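Local structure of cyclodipeptide synthase, BtCDPS (Bacillus thermoamylovorans, 6ZTU) at residues Tyr44-Ile49 with Leu101-Arg106; Arg92-Ser97 with Ile108-Phe113; Ala64-Lys69 with Asp115-Lys120. The protein probably joins two aminoacyl units into a cyclic dipeptide, as expected of a cyclodipeptide synthase, a family of aminoacyltransferases that usually draws on aminoacyl-tRNAs. All blocks are in the same frame, centred on the assembly; numbering follows the deposited sequence.

Interaction 1: Tyr44-Ile49 with Leu101-Arg106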
loop_
_atom_site.group_PDB
_atom_site.type_symbol
_atom_site.label_atom_id
_atom_site.label_comp_id
_atom_site.label_asym_id
_atom_site.label_seq_id
_atom_site.Cartn_x
_atom_site.Cartn_y
_atom_site.Cartn_z
ATOM N N TYR A 44 -7.807 -0.654 14.627
ATOM C CA TYR A 44 -6.566 -0.122 14.067
ATOM C C TYR A 44 -6.846 0.859 12.937
ATOM O O TYR A 44 -6.196 1.909 12.837
ATOM C CB TYR A 44 -5.679 -1.260 13.572
ATOM C CG TYR A 44 -4.330 -0.809 13.045
ATOM C CD1 TYR A 44 -3.367 -0.294 13.902
ATOM C CD2 TYR A 44 -4.024 -0.892 11.692
ATOM C CE1 TYR A 44 -2.131 0.119 13.432
ATOM C CE2 TYR A 44 -2.778 -0.486 11.207
ATOM C CZ TYR A 44 -1.839 0.021 12.085
ATOM O OH TYR A 44 -0.604 0.441 11.626
ATOM N N ILE A 45 -7.806 0.535 12.070
ATOM C CA ILE A 45 -8.163 1.459 10.996
ATOM C C ILE A 45 -8.640 2.788 11.581
ATOM O O ILE A 45 -8.264 3.868 11.106
ATOM C CB ILE A 45 -9.205 0.804 10.065
ATOM C CG1 ILE A 45 -8.518 -0.234 9.166
ATOM C CG2 ILE A 45 -9.929 1.853 9.231
ATOM C CD1 ILE A 45 -9.476 -1.156 8.410
ATOM N N HIS A 46 -9.429 2.733 12.659
ATOM C CA HIS A 46 -9.829 3.968 13.327
ATOM C C HIS A 46 -8.624 4.722 13.878
ATOM O O HIS A 46 -8.545 5.951 13.764
ATOM C CB HIS A 46 -10.836 3.663 14.436
ATOM C CG HIS A 46 -12.256 3.619 13.956
ATOM N ND1 HIS A 46 -13.128 4.679 14.108
ATOM C CD2 HIS A 46 -12.947 2.653 13.306
ATOM C CE1 HIS A 46 -14.298 4.362 13.581
ATOM N NE2 HIS A 46 -14.215 3.139 13.085
ATOM N N GLN A 47 -7.666 4.005 14.468
ATOM C CA GLN A 47 -6.477 4.670 14.986
ATOM C C GLN A 47 -5.715 5.367 13.867
ATOM O O GLN A 47 -5.288 6.513 14.019
ATOM C CB GLN A 47 -5.581 3.658 15.692
ATOM C CG GLN A 47 -6.121 3.166 17.018
ATOM C CD GLN A 47 -5.025 2.539 17.851
ATOM O OE1 GLN A 47 -4.285 1.689 17.368
ATOM N NE2 GLN A 47 -4.905 2.966 19.104
ATOM N N LEU A 48 -5.543 4.685 12.728
ATOM C CA LEU A 48 -4.835 5.287 11.598
ATOM C C LEU A 48 -5.505 6.583 11.164
ATOM O O LEU A 48 -4.840 7.604 10.952
ATOM C CB LEU A 48 -4.781 4.317 10.419
ATOM C CG LEU A 48 -3.935 3.051 10.514
ATOM C CD1 LEU A 48 -4.182 2.205 9.278
ATOM C CD2 LEU A 48 -2.460 3.423 10.629
ATOM N N ILE A 49 -6.826 6.555 11.039
ATOM C CA ILE A 49 -7.554 7.693 10.500
ATOM C C ILE A 49 -7.691 8.794 11.544
ATOM O O ILE A 49 -7.585 9.978 11.220
ATOM C CB ILE A 49 -8.914 7.221 9.955
ATOM C CG1 ILE A 49 -8.699 6.378 8.687
ATOM C CG2 ILE A 49 -9.819 8.399 9.649
ATOM C CD1 ILE A 49 -9.911 5.587 8.256
ATOM N N LEU A 101 -13.528 8.206 9.008
ATOM C CA LEU A 101 -13.466 9.472 8.291
ATOM C C LEU A 101 -14.666 10.344 8.644
ATOM O O LEU A 101 -14.512 11.522 8.989
ATOM C CB LEU A 101 -13.393 9.216 6.789
ATOM C CG LEU A 101 -12.030 8.692 6.319
ATOM C CD1 LEU A 101 -12.133 8.141 4.895
ATOM C CD2 LEU A 101 -10.963 9.777 6.415
ATOM N N ARG A 102 -15.865 9.760 8.603
ATOM C CA ARG A 102 -17.067 10.512 8.950
ATOM C C ARG A 102 -17.001 11.021 10.385
ATOM O O ARG A 102 -17.324 12.182 10.655
ATOM C CB ARG A 102 -18.304 9.639 8.736
ATOM C CG ARG A 102 -19.601 10.285 9.197
ATOM C CD ARG A 102 -20.811 9.606 8.568
ATOM N NE ARG A 102 -20.642 8.159 8.446
ATOM C CZ ARG A 102 -20.860 7.289 9.431
ATOM N NH1 ARG A 102 -21.253 7.714 10.625
ATOM N NH2 ARG A 102 -20.678 5.989 9.224
ATOM N N LYS A 103 -16.547 10.173 11.312
ATOM C CA LYS A 103 -16.381 10.584 12.702
ATOM C C LYS A 103 -15.505 11.825 12.826
ATOM O O LYS A 103 -15.744 12.678 13.689
ATOM C CB LYS A 103 -15.790 9.425 13.507
ATOM C CG LYS A 103 -15.568 9.711 14.978
ATOM C CD LYS A 103 -14.948 8.503 15.670
ATOM C CE LYS A 103 -13.471 8.364 15.326
ATOM N NZ LYS A 103 -12.873 7.103 15.871
ATOM N N ASN A 104 -14.488 11.948 11.973
ATOM C CA ASN A 104 -13.573 13.080 12.012
ATOM C C ASN A 104 -14.013 14.243 11.137
ATOM O O ASN A 104 -13.237 15.185 10.956
ATOM C CB ASN A 104 -12.171 12.639 11.575
ATOM C CG ASN A 104 -11.456 11.848 12.639
ATOM O OD1 ASN A 104 -10.753 12.421 13.468
ATOM N ND2 ASN A 104 -11.596 10.523 12.602
ATOM N N GLY A 105 -15.215 14.195 10.571
ATOM C CA GLY A 105 -15.649 15.264 9.691
ATOM C C GLY A 105 -14.867 15.361 8.404
ATOM O O GLY A 105 -14.755 16.450 7.837
ATOM N N ARG A 106 -14.337 14.241 7.918
ATOM C CA ARG A 106 -13.476 14.194 6.744
ATOM C C ARG A 106 -14.229 13.672 5.528
ATOM O O ARG A 106 -15.138 12.845 5.647
ATOM C CB ARG A 106 -12.272 13.281 7.002
ATOM C CG ARG A 106 -11.282 13.803 8.025
ATOM C CD ARG A 106 -10.307 14.728 7.359
ATOM N NE ARG A 106 -9.338 15.287 8.293
ATOM C CZ ARG A 106 -8.290 16.007 7.916
ATOM N NH1 ARG A 106 -8.098 16.254 6.629
ATOM N NH2 ARG A 106 -7.452 16.495 8.817
#
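His46 and Lys103 make the polar half of this contact: NZ of Lys103 donates to ND1 of His46 at 3.0 Å. The ammonium lies 11° out of the imidazole plane and so meets the ring at its edge, consistent with ND1 acting as the acceptor. Lys103 reaches it with an otherwise extended chain that turns once, at chi3 (75°). The apolar half is Ile49, whose CG2 lies 3.7 Å from CD2 of Leu101, the two side chains crossing at about a right angle. The same methyl is 4.0 Å from ND2 of Asn104, so one branch of Ile49 serves both neighbours.

A second shell of bonds surrounds the polar groups. NE2 of His46 is hydrogen-bonded to Glu99, which would favour a proton on NE2 and leave ND1 as acceptor. Asp50 forms a salt bridge with Lys103 and accepts a hydrogen bond from Asn104 ND2, which also bonds to the carbonyl of Ala100. The helix ends in a Schellman motif, with Arg106 N bonded to Leu101 O at 2.9 Å, Gly105 N to Arg102 O, and Gly105, at positive phi, as the C-prime residue.

The contact thus joins helix 42-55 to the C-terminal end of helix 79-103, where Ile49 also packs on Ala100, and the chain then leads on to edge strand 110-112.

Interaction 2: Arg92-Ser97 with Ile108-Phe113; sequences RHFRFS and IDIYTF
Residues 92-97 of helix 79-103 pack over strand 110-112 with Phe94 and Ile110 as the nearest backbone pair across the contact, 7.2 Å between their CA atoms. Ile110 points into the interface and is shared by two helix residues one turn apart. Its CD1 lies over one face of the Phe94 ring, 4.0 Å from the centroid and 15° off the normal, which meets the geometry of a CH-pi contact. Its other branch, CG2, is 3.7 Å from Phe94 CD2 near the rim. Phe94 holds CG anti to its own N (chi1 -170°), a torsion that swings the ring to the strand although its CB does not point there. At the far corner of the ring, CZ is 4.2 Å from CG2 of Ile108.

Ser97 contributes carbon rather than oxygen: its CB sits 3.6 Å from Ile110 CD1. The hydroxyl turns back along the helix (chi1 -60°) and donates to His93 O at 2.8 Å. Ser97 N reaches that carbonyl from the opposite face of its plane.

The helix thus covers the edge strand next to strand 58-63, consistent with the Rossmann-like fold of this family. The contact is apolar: the buried serine hydroxyl is satisfied within its own helix and leaves a methylene to face the isoleucine.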
loop_
_atom_site.group_PDB
_atom_site.type_symbol
_atom_site.label_atom_id
_atom_site.label_comp_id
_atom_site.label_asym_id
_atom_site.label_seq_id
_atom_site.Cartn_x
_atom_site.Cartn_y
_atom_site.Cartn_z
ATOM N N ARG A 92 -15.434 -4.626 3.902
ATOM C CA ARG A 92 -15.121 -4.439 5.317
ATOM C C ARG A 92 -14.186 -3.249 5.516
ATOM O O ARG A 92 -14.422 -2.393 6.376
ATOM C CB ARG A 92 -14.504 -5.716 5.896
ATOM C CG ARG A 92 -14.259 -5.659 7.400
ATOM C CD ARG A 92 -13.665 -6.960 7.957
ATOM N NE ARG A 92 -12.345 -7.266 7.405
ATOM C CZ ARG A 92 -11.183 -6.880 7.940
ATOM N NH1 ARG A 92 -11.151 -6.165 9.063
ATOM N NH2 ARG A 92 -10.039 -7.213 7.349
ATOM N N HIS A 93 -13.115 -3.178 4.725
ATOM C CA HIS A 93 -12.183 -2.061 4.850
ATOM C C HIS A 93 -12.875 -0.733 4.571
ATOM O O HIS A 93 -12.639 0.261 5.270
ATOM C CB HIS A 93 -11.002 -2.250 3.895
ATOM C CG HIS A 93 -10.025 -3.296 4.335
ATOM N ND1 HIS A 93 -9.066 -3.817 3.491
ATOM C CD2 HIS A 93 -9.865 -3.929 5.523
ATOM C CE1 HIS A 93 -8.353 -4.721 4.145
ATOM N NE2 HIS A 93 -8.821 -4.810 5.377
ATOM N N PHE A 94 -13.726 -0.695 3.543
ATOM C CA PHE A 94 -14.432 0.541 3.222
ATOM C C PHE A 94 -15.345 0.964 4.368
ATOM O O PHE A 94 -15.355 2.135 4.760
ATOM C CB PHE A 94 -15.229 0.374 1.928
ATOM C CG PHE A 94 -15.796 1.665 1.398
ATOM C CD1 PHE A 94 -16.954 2.207 1.938
ATOM C CD2 PHE A 94 -15.166 2.345 0.366
ATOM C CE1 PHE A 94 -17.473 3.407 1.455
ATOM C CE2 PHE A 94 -15.677 3.543 -0.121
ATOM C CZ PHE A 94 -16.831 4.073 0.423
ATOM N N ARG A 95 -16.113 0.022 4.917
ATOM C CA ARG A 95 -17.028 0.354 6.009
ATOM C C ARG A 95 -16.288 0.995 7.176
ATOM O O ARG A 95 -16.642 2.093 7.626
ATOM C CB ARG A 95 -17.768 -0.901 6.480
ATOM C CG ARG A 95 -18.754 -0.647 7.628
ATOM C CD ARG A 95 -19.324 -1.952 8.183
ATOM N NE ARG A 95 -19.294 -3.019 7.182
ATOM C CZ ARG A 95 -18.730 -4.210 7.369
ATOM N NH1 ARG A 95 -18.155 -4.502 8.533
ATOM N NH2 ARG A 95 -18.741 -5.112 6.392
ATOM N N PHE A 96 -15.247 0.322 7.677
ATOM C CA PHE A 96 -14.521 0.841 8.833
ATOM C C PHE A 96 -13.840 2.160 8.511
ATOM O O PHE A 96 -13.778 3.057 9.358
ATOM C CB PHE A 96 -13.484 -0.176 9.313
ATOM C CG PHE A 96 -14.077 -1.457 9.823
ATOM C CD1 PHE A 96 -15.364 -1.485 10.343
ATOM C CD2 PHE A 96 -13.344 -2.634 9.794
ATOM C CE1 PHE A 96 -15.910 -2.667 10.810
ATOM C CE2 PHE A 96 -13.885 -3.818 10.271
ATOM C CZ PHE A 96 -15.173 -3.832 10.773
ATOM N N SER A 97 -13.285 2.286 7.304
ATOM C CA SER A 97 -12.652 3.545 6.930
ATOM C C SER A 97 -13.677 4.669 6.836
ATOM O O SER A 97 -13.429 5.780 7.310
ATOM C CB SER A 97 -11.905 3.383 5.604
ATOM O OG SER A 97 -10.903 2.385 5.727
ATOM N N ILE A 108 -15.004 11.324 2.490
ATOM C CA ILE A 108 -14.861 9.880 2.340
ATOM C C ILE A 108 -13.978 9.591 1.133
ATOM O O ILE A 108 -14.453 9.128 0.091
ATOM C CB ILE A 108 -16.235 9.203 2.220
ATOM C CG1 ILE A 108 -17.159 9.729 3.319
ATOM C CG2 ILE A 108 -16.103 7.690 2.356
ATOM C CD1 ILE A 108 -16.616 9.509 4.727
ATOM N N ASP A 109 -12.677 9.846 1.275
ATOM C CA ASP A 109 -11.738 9.747 0.163
ATOM C C ASP A 109 -11.073 8.373 0.220
ATOM O O ASP A 109 -10.004 8.207 0.804
ATOM C CB ASP A 109 -10.723 10.878 0.227
ATOM C CG ASP A 109 -10.267 11.323 -1.140
ATOM O OD1 ASP A 109 -11.132 11.505 -2.030
ATOM O OD2 ASP A 109 -9.044 11.488 -1.327
ATOM N N ILE A 110 -11.724 7.386 -0.395
ATOM C CA ILE A 110 -11.302 5.989 -0.361
ATOM C C ILE A 110 -11.308 5.455 -1.784
ATOM O O ILE A 110 -12.324 5.559 -2.480
ATOM C CB ILE A 110 -12.227 5.125 0.519
ATOM C CG1 ILE A 110 -12.419 5.753 1.906
ATOM C CG2 ILE A 110 -11.700 3.680 0.603
ATOM C CD1 ILE A 110 -13.450 5.017 2.761
ATOM N N TYR A 111 -10.193 4.865 -2.210
ATOM C CA TYR A 111 -10.061 4.293 -3.545
ATOM C C TYR A 111 -9.372 2.938 -3.445
ATOM O O TYR A 111 -8.670 2.659 -2.470
ATOM C CB TYR A 111 -9.241 5.202 -4.473
ATOM C CG TYR A 111 -9.731 6.622 -4.466
ATOM C CD1 TYR A 111 -9.234 7.551 -3.562
ATOM C CD2 TYR A 111 -10.726 7.023 -5.342
ATOM C CE1 TYR A 111 -9.715 8.848 -3.541
ATOM C CE2 TYR A 111 -11.206 8.311 -5.328
ATOM C CZ TYR A 111 -10.701 9.217 -4.427
ATOM O OH TYR A 111 -11.194 10.505 -4.424
ATOM N N THR A 112 -9.588 2.093 -4.453
ATOM C CA THR A 112 -8.727 0.932 -4.659
ATOM C C THR A 112 -7.672 1.270 -5.705
ATOM O O THR A 112 -7.826 2.208 -6.500
ATOM C CB THR A 112 -9.499 -0.320 -5.112
ATOM O OG1 THR A 112 -9.695 -0.289 -6.534
ATOM C CG2 THR A 112 -10.839 -0.442 -4.411
ATOM N N PHE A 113 -6.593 0.481 -5.721
ATOM C CA PHE A 113 -5.599 0.802 -6.740
ATOM C C PHE A 113 -6.040 0.416 -8.151
ATOM O O PHE A 113 -5.278 0.646 -9.092
ATOM C CB PHE A 113 -4.208 0.208 -6.396
ATOM C CG PHE A 113 -4.134 -1.307 -6.246
ATOM C CD1 PHE A 113 -4.399 -2.156 -7.315
ATOM C CD2 PHE A 113 -3.688 -1.864 -5.060
ATOM C CE1 PHE A 113 -4.284 -3.543 -7.177
ATOM C CE2 PHE A 113 -3.557 -3.252 -4.912
ATOM C CZ PHE A 113 -3.856 -4.085 -5.977
#

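Interaction 3: Ala64-Lys69 with Asp115-Lys120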
loop_
_atom_site.group_PDB
_atom_site.type_symbol
_atom_site.label_atom_id
_atom_site.label_comp_id
_atom_site.label_asym_id
_atom_site.label_seq_id
_atom_site.Cartn_x
_atom_site.Cartn_y
_atom_site.Cartn_z
ATOM N N ALA A 64 -7.050 -2.431 -1.634
ATOM C CA ALA A 64 -6.574 -3.298 -2.704
ATOM C C ALA A 64 -7.563 -3.357 -3.862
ATOM O O ALA A 64 -8.783 -3.384 -3.662
ATOM C CB ALA A 64 -6.320 -4.707 -2.167
ATOM N N GLY A 65 -7.018 -3.390 -5.075
ATOM C CA GLY A 65 -7.786 -3.524 -6.293
ATOM C C GLY A 65 -7.936 -4.976 -6.712
ATOM O O GLY A 65 -7.755 -5.899 -5.915
ATOM N N ASP A 66 -8.241 -5.165 -8.004
ATOM C CA ASP A 66 -8.669 -6.471 -8.513
ATOM C C ASP A 66 -7.628 -7.549 -8.260
ATOM O O ASP A 66 -7.973 -8.707 -7.992
ATOM C CB ASP A 66 -8.949 -6.389 -10.010
ATOM C CG ASP A 66 -9.989 -5.343 -10.355
ATOM O OD1 ASP A 66 -10.864 -5.070 -9.511
ATOM O OD2 ASP A 66 -9.936 -4.815 -11.483
ATOM N N GLU A 67 -6.348 -7.201 -8.371
ATOM C CA GLU A 67 -5.309 -8.217 -8.264
ATOM C C GLU A 67 -5.176 -8.788 -6.867
ATOM O O GLU A 67 -4.336 -9.675 -6.664
ATOM C CB GLU A 67 -3.962 -7.638 -8.713
ATOM C CG GLU A 67 -3.782 -7.545 -10.220
ATOM C CD GLU A 67 -4.450 -6.316 -10.832
ATOM O OE1 GLU A 67 -4.970 -5.461 -10.080
ATOM O OE2 GLU A 67 -4.459 -6.205 -12.074
ATOM N N ALA A 68 -5.950 -8.307 -5.890
ATOM C CA ALA A 68 -5.914 -8.936 -4.577
ATOM C C ALA A 68 -6.318 -10.403 -4.661
ATOM O O ALA A 68 -5.870 -11.214 -3.843
ATOM C CB ALA A 68 -6.820 -8.193 -3.602
ATOM N N LYS A 69 -7.152 -10.766 -5.646
ATOM C CA LYS A 69 -7.521 -12.173 -5.811
ATOM C C LYS A 69 -6.307 -13.039 -6.141
ATOM O O LYS A 69 -6.274 -14.220 -5.772
ATOM C CB LYS A 69 -8.603 -12.316 -6.887
ATOM C CG LYS A 69 -8.133 -12.183 -8.321
ATOM C CD LYS A 69 -9.319 -12.271 -9.286
ATOM C CE LYS A 69 -8.952 -12.994 -10.580
ATOM N NZ LYS A 69 -7.479 -13.022 -10.855
ATOM N N ASP A 115 -8.808 1.882 -9.393
ATOM C CA ASP A 115 -9.744 2.956 -9.719
ATOM C C ASP A 115 -9.145 4.018 -10.635
ATOM O O ASP A 115 -9.746 5.096 -10.793
ATOM C CB ASP A 115 -10.244 3.628 -8.435
ATOM C CG ASP A 115 -11.172 2.745 -7.625
ATOM O OD1 ASP A 115 -11.651 1.728 -8.159
ATOM O OD2 ASP A 115 -11.428 3.070 -6.455
ATOM N N PHE A 116 -7.985 3.742 -11.247
ATOM C CA PHE A 116 -7.190 4.762 -11.929
ATOM C C PHE A 116 -6.771 4.322 -13.332
ATOM O O PHE A 116 -5.812 4.842 -13.892
ATOM C CB PHE A 116 -5.983 5.148 -11.064
ATOM C CG PHE A 116 -6.390 5.781 -9.769
ATOM C CD1 PHE A 116 -6.501 7.156 -9.663
ATOM C CD2 PHE A 116 -6.769 4.992 -8.685
ATOM C CE1 PHE A 116 -6.927 7.748 -8.477
ATOM C CE2 PHE A 116 -7.191 5.574 -7.497
ATOM C CZ PHE A 116 -7.281 6.946 -7.395
ATOM N N LYS A 117 -7.530 3.413 -13.940
ATOM C CA LYS A 117 -7.221 2.958 -15.290
ATOM C C LYS A 117 -7.363 4.069 -16.324
ATOM O O LYS A 117 -6.791 3.965 -17.412
ATOM C CB LYS A 117 -8.121 1.772 -15.657
ATOM C CG LYS A 117 -7.684 0.458 -14.994
ATOM C CD LYS A 117 -8.703 -0.654 -15.198
ATOM C CE LYS A 117 -9.031 -1.351 -13.882
ATOM N NZ LYS A 117 -10.419 -1.911 -13.889
ATOM N N ASN A 118 -8.111 5.126 -16.013
ATOM C CA ASN A 118 -8.254 6.267 -16.908
ATOM C C ASN A 118 -7.418 7.461 -16.467
ATOM O O ASN A 118 -7.650 8.580 -16.930
ATOM C CB ASN A 118 -9.730 6.648 -17.016
ATOM C CG ASN A 118 -10.540 5.575 -17.691
ATOM O OD1 ASN A 118 -10.536 5.464 -18.914
ATOM N ND2 ASN A 118 -11.202 4.744 -16.898
ATOM N N ASN A 119 -6.442 7.240 -15.592
ATOM C CA ASN A 119 -5.575 8.282 -15.059
ATOM C C ASN A 119 -4.230 8.129 -15.753
ATOM O O ASN A 119 -3.647 7.039 -15.734
ATOM C CB ASN A 119 -5.469 8.132 -13.532
ATOM C CG ASN A 119 -4.499 9.109 -12.884
ATOM O OD1 ASN A 119 -3.276 8.957 -12.979
ATOM N ND2 ASN A 119 -5.043 10.087 -12.168
ATOM N N LYS A 120 -3.768 9.196 -16.409
ATOM C CA LYS A 120 -2.550 9.111 -17.206
ATOM C C LYS A 120 -1.326 8.877 -16.332
ATOM O O LYS A 120 -0.389 8.186 -16.747
ATOM C CB LYS A 120 -2.359 10.378 -18.039
ATOM C CG LYS A 120 -1.157 10.324 -18.979
ATOM C CD LYS A 120 -1.258 11.354 -20.102
ATOM C CE LYS A 120 -0.117 11.228 -21.103
ATOM N NZ LYS A 120 1.118 11.895 -20.627
#
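Asp66 and Lys117 make the one side-chain contact between these two loops, a long salt bridge with OD2 of Asp66 3.8 Å from NZ of Lys117. The side chains cross at about a right angle. Lys117 starts toward the other loop from CB and is bent at chi3 (-131°), whereas Asp66 brings only its carboxylate end near. The two segments bury 45 Å² between them, and both residues are exposed.

Backbone turns set the positions of the two charges. Asp66 is the second residue of a type I turn closed by Ala68 N to Gly65 O at 3.0 Å, and its own N is bonded to Ser114 OG. Lys117 holds the same place in a type I turn from Phe116 to Asn119, whose closing bond, Asn119 N to Phe116 O, is also 3.0 Å. Asn119 then caps helix 120-135, its OD1 accepting from Tyr122 N.

Ala64, at the start of the first loop, belongs to the pocket that binds (2S)-hexane-1,2-diol, but the side chain of Asp66 is about 12 Å from that ligand. At such a distance and on the surface, the ion pair is best read as a weak, solvent-screened attraction between loops that follow strands 58-63 and 110-112.

Overall arrangement
From the N terminus, helix 42-55 supplies the first half of interaction 1, and strand 58-63 then leads to the loop that opens interaction 3. After helix 68-74 comes helix 79-103, which serves both other contacts: its residues 92-97 open interaction 2, and its C-terminal end with the following turn, 101-106, closes interaction 1. The strand segment 108-113 closes interaction 2, and 115-120 closes interaction 3. Interaction 2 is therefore nested within the loop of interaction 3, while interaction 1 crosses both. Interactions 1 and 2 touch, with Leu101 CD1 3.8 Å from Ile110 CG1, and interactions 2 and 3 meet through Phe113 and Gly65. Together they tie two helices, edge strand 110-112 and the loops beyond the sheet.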